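Local atomic coordinates of putative nucleoside-diphosphate-sugar epimerase (Staphylococcus aureus subsp. aureus, PDB entry 3E48), a protein that is of unknown function but probably binds a dinucleotide cofactor of the NAD(P) type through a Rossmann-like domain, as in nucleoside-diphosphate-sugar epimerases. Residues M1-G13 with I25-V38. Residues are numbered along the deposited sequence; the frame is centred on the assembly and turned at random.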
loop_
_atom_site.group_PDB
_atom_site.type_symbol
_atom_site.label_atom_id
_atom_site.label_comp_id
_atom_site.label_asym_id
_atom_site.label_seq_id
_atom_site.Cartn_x
_atom_site.Cartn_y
_atom_site.Cartn_z
HETATM N N MSE B 1 -29.581 -7.842 10.637
HETATM C CA MSE B 1 -28.199 -7.580 10.141
HETATM C C MSE B 1 -27.240 -7.562 11.327
HETATM O O MSE B 1 -27.230 -6.621 12.123
HETATM C CB MSE B 1 -28.158 -6.239 9.403
HETATM C CG MSE B 1 -26.977 -6.068 8.459
HETATM SE SE MSE B 1 -25.324 -5.598 9.341
HETATM C CE MSE B 1 -25.581 -3.680 9.383
ATOM N N ASN B 2 -26.437 -8.612 11.439
ATOM C CA ASN B 2 -25.489 -8.727 12.533
ATOM C C ASN B 2 -24.196 -7.983 12.268
ATOM O O ASN B 2 -23.495 -8.250 11.291
ATOM C CB ASN B 2 -25.219 -10.202 12.815
ATOM C CG ASN B 2 -26.483 -10.942 13.204
ATOM O OD1 ASN B 2 -27.154 -10.574 14.172
ATOM N ND2 ASN B 2 -26.824 -11.975 12.447
ATOM N N ILE B 3 -23.895 -7.051 13.167
ATOM C CA ILE B 3 -22.706 -6.214 13.080
ATOM C C ILE B 3 -21.683 -6.637 14.120
ATOM O O ILE B 3 -22.024 -6.903 15.272
ATOM C CB ILE B 3 -23.050 -4.736 13.345
ATOM C CG1 ILE B 3 -24.191 -4.287 12.435
ATOM C CG2 ILE B 3 -21.820 -3.871 13.115
ATOM C CD1 ILE B 3 -24.741 -2.923 12.794
HETATM N N MSE B 4 -20.424 -6.685 13.703
HETATM C CA MSE B 4 -19.331 -7.067 14.585
HETATM C C MSE B 4 -18.236 -6.003 14.557
HETATM O O MSE B 4 -17.731 -5.660 13.492
HETATM C CB MSE B 4 -18.755 -8.411 14.132
HETATM C CG MSE B 4 -17.299 -8.622 14.483
HETATM SE SE MSE B 4 -17.017 -8.955 16.360
HETATM C CE MSE B 4 -18.007 -10.598 16.476
ATOM N N LEU B 5 -17.888 -5.475 15.726
ATOM C CA LEU B 5 -16.828 -4.477 15.840
ATOM C C LEU B 5 -15.624 -5.151 16.496
ATOM O O LEU B 5 -15.723 -5.614 17.635
ATOM C CB LEU B 5 -17.279 -3.306 16.719
ATOM C CG LEU B 5 -16.179 -2.273 17.037
ATOM C CD1 LEU B 5 -15.753 -1.569 15.752
ATOM C CD2 LEU B 5 -16.691 -1.250 18.053
ATOM N N THR B 6 -14.498 -5.230 15.792
ATOM C CA THR B 6 -13.314 -5.851 16.387
ATOM C C THR B 6 -12.480 -4.796 17.107
ATOM O O THR B 6 -12.520 -3.619 16.748
ATOM C CB THR B 6 -12.421 -6.563 15.325
ATOM O OG1 THR B 6 -11.838 -5.588 14.452
ATOM C CG2 THR B 6 -13.246 -7.553 14.504
ATOM N N GLY B 7 -11.732 -5.221 18.125
ATOM C CA GLY B 7 -10.901 -4.299 18.885
ATOM C C GLY B 7 -11.728 -3.266 19.630
ATOM O O GLY B 7 -11.281 -2.146 19.870
ATOM N N ALA B 8 -12.932 -3.670 20.022
ATOM C CA ALA B 8 -13.879 -2.801 20.714
ATOM C C ALA B 8 -13.437 -2.193 22.045
ATOM O O ALA B 8 -13.970 -1.159 22.452
ATOM C CB ALA B 8 -15.192 -3.549 20.909
ATOM N N THR B 9 -12.483 -2.820 22.728
ATOM C CA THR B 9 -12.031 -2.298 24.014
ATOM C C THR B 9 -10.871 -1.309 23.894
ATOM O O THR B 9 -10.403 -0.762 24.892
ATOM C CB THR B 9 -11.644 -3.440 24.997
ATOM O OG1 THR B 9 -10.715 -4.330 24.372
ATOM C CG2 THR B 9 -12.890 -4.225 25.417
ATOM N N GLY B 10 -10.418 -1.070 22.667
ATOM C CA GLY B 10 -9.335 -0.123 22.455
ATOM C C GLY B 10 -9.853 1.293 22.629
ATOM O O GLY B 10 -11.044 1.494 22.855
ATOM N N HIS B 11 -8.973 2.282 22.523
ATOM C CA HIS B 11 -9.397 3.669 22.685
ATOM C C HIS B 11 -10.502 4.046 21.710
ATOM O O HIS B 11 -11.568 4.501 22.121
ATOM C CB HIS B 11 -8.211 4.618 22.506
ATOM C CG HIS B 11 -7.208 4.538 23.612
ATOM N ND1 HIS B 11 -7.545 4.747 24.931
ATOM C CD2 HIS B 11 -5.878 4.286 23.597
ATOM C CE1 HIS B 11 -6.463 4.629 25.683
ATOM N NE2 HIS B 11 -5.439 4.349 24.898
ATOM N N LEU B 12 -10.262 3.858 20.417
ATOM C CA LEU B 12 -11.281 4.201 19.436
ATOM C C LEU B 12 -12.483 3.264 19.536
ATOM O O LEU B 12 -13.628 3.709 19.467
ATOM C CB LEU B 12 -10.703 4.158 18.019
ATOM C CG LEU B 12 -11.717 4.379 16.891
ATOM C CD1 LEU B 12 -12.339 5.765 16.999
ATOM C CD2 LEU B 12 -11.017 4.216 15.552
ATOM N N GLY B 13 -12.223 1.971 19.708
ATOM C CA GLY B 13 -13.311 1.008 19.810
ATOM C C GLY B 13 -14.294 1.294 20.931
ATOM O O GLY B 13 -15.497 1.057 20.791
ATOM N N ILE B 25 -28.161 0.568 18.615
ATOM C CA ILE B 25 -27.924 -0.267 17.444
ATOM C C ILE B 25 -28.056 -1.724 17.880
ATOM O O ILE B 25 -27.312 -2.198 18.735
ATOM C CB ILE B 25 -26.522 -0.015 16.846
ATOM C CG1 ILE B 25 -26.390 1.465 16.462
ATOM C CG2 ILE B 25 -26.319 -0.887 15.613
ATOM C CD1 ILE B 25 -25.024 1.857 15.927
ATOM N N ASP B 26 -29.022 -2.429 17.302
ATOM C CA ASP B 26 -29.246 -3.820 17.669
ATOM C C ASP B 26 -28.378 -4.772 16.852
ATOM O O ASP B 26 -27.812 -4.393 15.823
ATOM C CB ASP B 26 -30.728 -4.175 17.496
ATOM C CG ASP B 26 -31.133 -5.397 18.297
ATOM O OD1 ASP B 26 -30.792 -5.461 19.498
ATOM O OD2 ASP B 26 -31.801 -6.288 17.733
ATOM N N HIS B 27 -28.277 -6.009 17.328
ATOM C CA HIS B 27 -27.487 -7.044 16.660
ATOM C C HIS B 27 -26.008 -6.659 16.664
ATOM O O HIS B 27 -25.255 -7.043 15.766
ATOM C CB HIS B 27 -27.957 -7.215 15.213
ATOM C CG HIS B 27 -29.445 -7.282 15.062
ATOM N ND1 HIS B 27 -30.214 -8.247 15.673
ATOM C CD2 HIS B 27 -30.303 -6.507 14.357
ATOM C CE1 HIS B 27 -31.483 -8.068 15.349
ATOM N NE2 HIS B 27 -31.564 -7.019 14.551
ATOM N N PHE B 28 -25.599 -5.915 17.686
ATOM C CA PHE B 28 -24.220 -5.455 17.802
ATOM C C PHE B 28 -23.356 -6.421 18.604
ATOM O O PHE B 28 -23.649 -6.732 19.763
ATOM C CB PHE B 28 -24.197 -4.069 18.450
ATOM C CG PHE B 28 -22.980 -3.260 18.113
ATOM C CD1 PHE B 28 -21.839 -3.323 18.905
ATOM C CD2 PHE B 28 -22.979 -2.428 16.999
ATOM C CE1 PHE B 28 -20.711 -2.565 18.596
ATOM C CE2 PHE B 28 -21.858 -1.666 16.676
ATOM C CZ PHE B 28 -20.720 -1.736 17.479
ATOM N N HIS B 29 -22.283 -6.885 17.975
ATOM C CA HIS B 29 -21.364 -7.820 18.603
ATOM C C HIS B 29 -19.980 -7.201 18.633
ATOM O O HIS B 29 -19.664 -6.336 17.818
ATOM C CB HIS B 29 -21.272 -9.115 17.796
ATOM C CG HIS B 29 -22.590 -9.782 17.551
ATOM N ND1 HIS B 29 -23.575 -9.220 16.767
ATOM C CD2 HIS B 29 -23.075 -10.974 17.967
ATOM C CE1 HIS B 29 -24.610 -10.039 16.711
ATOM N NE2 HIS B 29 -24.332 -11.111 17.430
ATOM N N ILE B 30 -19.155 -7.643 19.574
ATOM C CA ILE B 30 -17.791 -7.145 19.652
ATOM C C ILE B 30 -16.835 -8.325 19.729
ATOM O O ILE B 30 -17.170 -9.378 20.277
ATOM C CB ILE B 30 -17.561 -6.223 20.879
ATOM C CG1 ILE B 30 -17.752 -7.010 22.178
ATOM C CG2 ILE B 30 -18.499 -5.025 20.808
ATOM C CD1 ILE B 30 -17.463 -6.196 23.425
ATOM N N GLY B 31 -15.648 -8.141 19.158
ATOM C CA GLY B 31 -14.634 -9.180 19.165
ATOM C C GLY B 31 -13.406 -8.635 19.865
ATOM O O GLY B 31 -12.755 -7.725 19.356
ATOM N N VAL B 32 -13.092 -9.192 21.031
ATOM C CA VAL B 32 -11.955 -8.736 21.822
ATOM C C VAL B 32 -11.001 -9.858 22.215
ATOM O O VAL B 32 -11.390 -11.024 22.300
ATOM C CB VAL B 32 -12.439 -8.057 23.110
ATOM C CG1 VAL B 32 -13.204 -6.790 22.772
ATOM C CG2 VAL B 32 -13.323 -9.017 23.896
ATOM N N ARG B 33 -9.747 -9.497 22.475
ATOM C CA ARG B 33 -8.744 -10.481 22.864
ATOM C C ARG B 33 -8.933 -10.904 24.319
ATOM O O ARG B 33 -8.755 -12.071 24.660
ATOM C CB ARG B 33 -7.338 -9.907 22.656
ATOM C CG ARG B 33 -7.094 -8.594 23.362
ATOM C CD ARG B 33 -5.746 -7.981 22.990
ATOM N NE ARG B 33 -4.617 -8.831 23.359
ATOM C CZ ARG B 33 -4.088 -9.764 22.574
ATOM N NH1 ARG B 33 -3.062 -10.490 23.004
ATOM N NH2 ARG B 33 -4.570 -9.963 21.354
ATOM N N ASN B 34 -9.297 -9.948 25.170
ATOM C CA ASN B 34 -9.516 -10.219 26.587
ATOM C C ASN B 34 -10.914 -9.780 27.011
ATOM O O ASN B 34 -11.162 -8.598 27.244
ATOM C CB ASN B 34 -8.469 -9.493 27.438
ATOM C CG ASN B 34 -7.075 -10.072 27.269
ATOM O OD1 ASN B 34 -6.482 -10.002 26.191
ATOM N ND2 ASN B 34 -6.545 -10.652 28.341
ATOM N N VAL B 35 -11.823 -10.743 27.115
ATOM C CA VAL B 35 -13.200 -10.464 27.496
ATOM C C VAL B 35 -13.303 -9.859 28.897
ATOM O O VAL B 35 -14.285 -9.190 29.221
ATOM C CB VAL B 35 -14.054 -11.749 27.447
ATOM C CG1 VAL B 35 -15.510 -11.423 27.741
ATOM C CG2 VAL B 35 -13.919 -12.410 26.084
ATOM N N GLU B 36 -12.288 -10.095 29.722
ATOM C CA GLU B 36 -12.283 -9.577 31.085
ATOM C C GLU B 36 -12.074 -8.062 31.131
ATOM O O GLU B 36 -12.181 -7.445 32.189
ATOM C CB GLU B 36 -11.199 -10.276 31.912
ATOM C CG GLU B 36 -11.416 -11.779 32.080
ATOM C CD GLU B 36 -12.707 -12.113 32.810
ATOM O OE1 GLU B 36 -12.860 -11.698 33.979
ATOM O OE2 GLU B 36 -13.572 -12.793 32.215
ATOM N N LYS B 37 -11.778 -7.465 29.980
ATOM C CA LYS B 37 -11.569 -6.025 29.911
ATOM C C LYS B 37 -12.815 -5.300 29.402
ATOM O O LYS B 37 -12.782 -4.097 29.130
ATOM C CB LYS B 37 -10.369 -5.703 29.014
ATOM C CG LYS B 37 -9.012 -5.873 29.698
ATOM C CD LYS B 37 -8.775 -7.304 30.165
ATOM C CE LYS B 37 -7.469 -7.424 30.941
ATOM N NZ LYS B 37 -7.488 -6.607 32.188
ATOM N N VAL B 38 -13.916 -6.034 29.287
ATOM C CA VAL B 38 -15.173 -5.462 28.817
ATOM C C VAL B 38 -15.919 -4.768 29.957
ATOM O O VAL B 38 -16.138 -5.355 31.017
ATOM C CB VAL B 38 -16.086 -6.558 28.202
ATOM C CG1 VAL B 38 -17.449 -5.975 27.853
ATOM C CG2 VAL B 38 -15.434 -7.133 26.952
HETATM O O HOH W 1 -27.956 -3.904 12.985
#
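I3 lies between H27 and H29, and L5 between H29 and G31, in the parallel pairing of strands 3-6 and 28-32. I3 N donates to H27 O, H29 N to I3 O, L5 N to H29 O, G31 N to L5 O, and G7 N to G31 O at 3.0 Å. One side chain joins this ladder: H29 CG lies beside its own backbone N (chi1 -55°), which brings ND1 back to I3 O at 3.2 Å. That second donor sits above the carbonyl plane but close to the plane of its own imidazole, so I3 O is gripped twice by one residue. Beyond the strand ends, a water donates to both M1 O and D26 O.

I3, L5, F28 and I30 share one face, under helices 11-22 and 174-186. The F28 ring lies obliquely against L5 CB, 3.9 Å from CZ, and against I3 CG2. A8, small enough to sit close to a branched neighbour, rests its CB 3.6 Å from I30 CB. Past the strand ends, I3 CD1 meets I25 CG2 and T9 CG2 meets V32 CG1.

On the other face the selenomethionine M4, bent at chi2 and chi3, lays SE over the backbone 3.2 Å from G31 N; glycine suits that place, having no side chain.

G7 has positive phi, which favours glycine, and opens the type I turn to G10, the N-cap of helix 11-22.

Bonded mainly through backbone, the pairing joins both strands of a beta-alpha-beta unit; G7, G10 and G13 fit the GxxGxxG loop that probably meets the dinucleotide, as in extended short-chain dehydrogenase/reductase relatives.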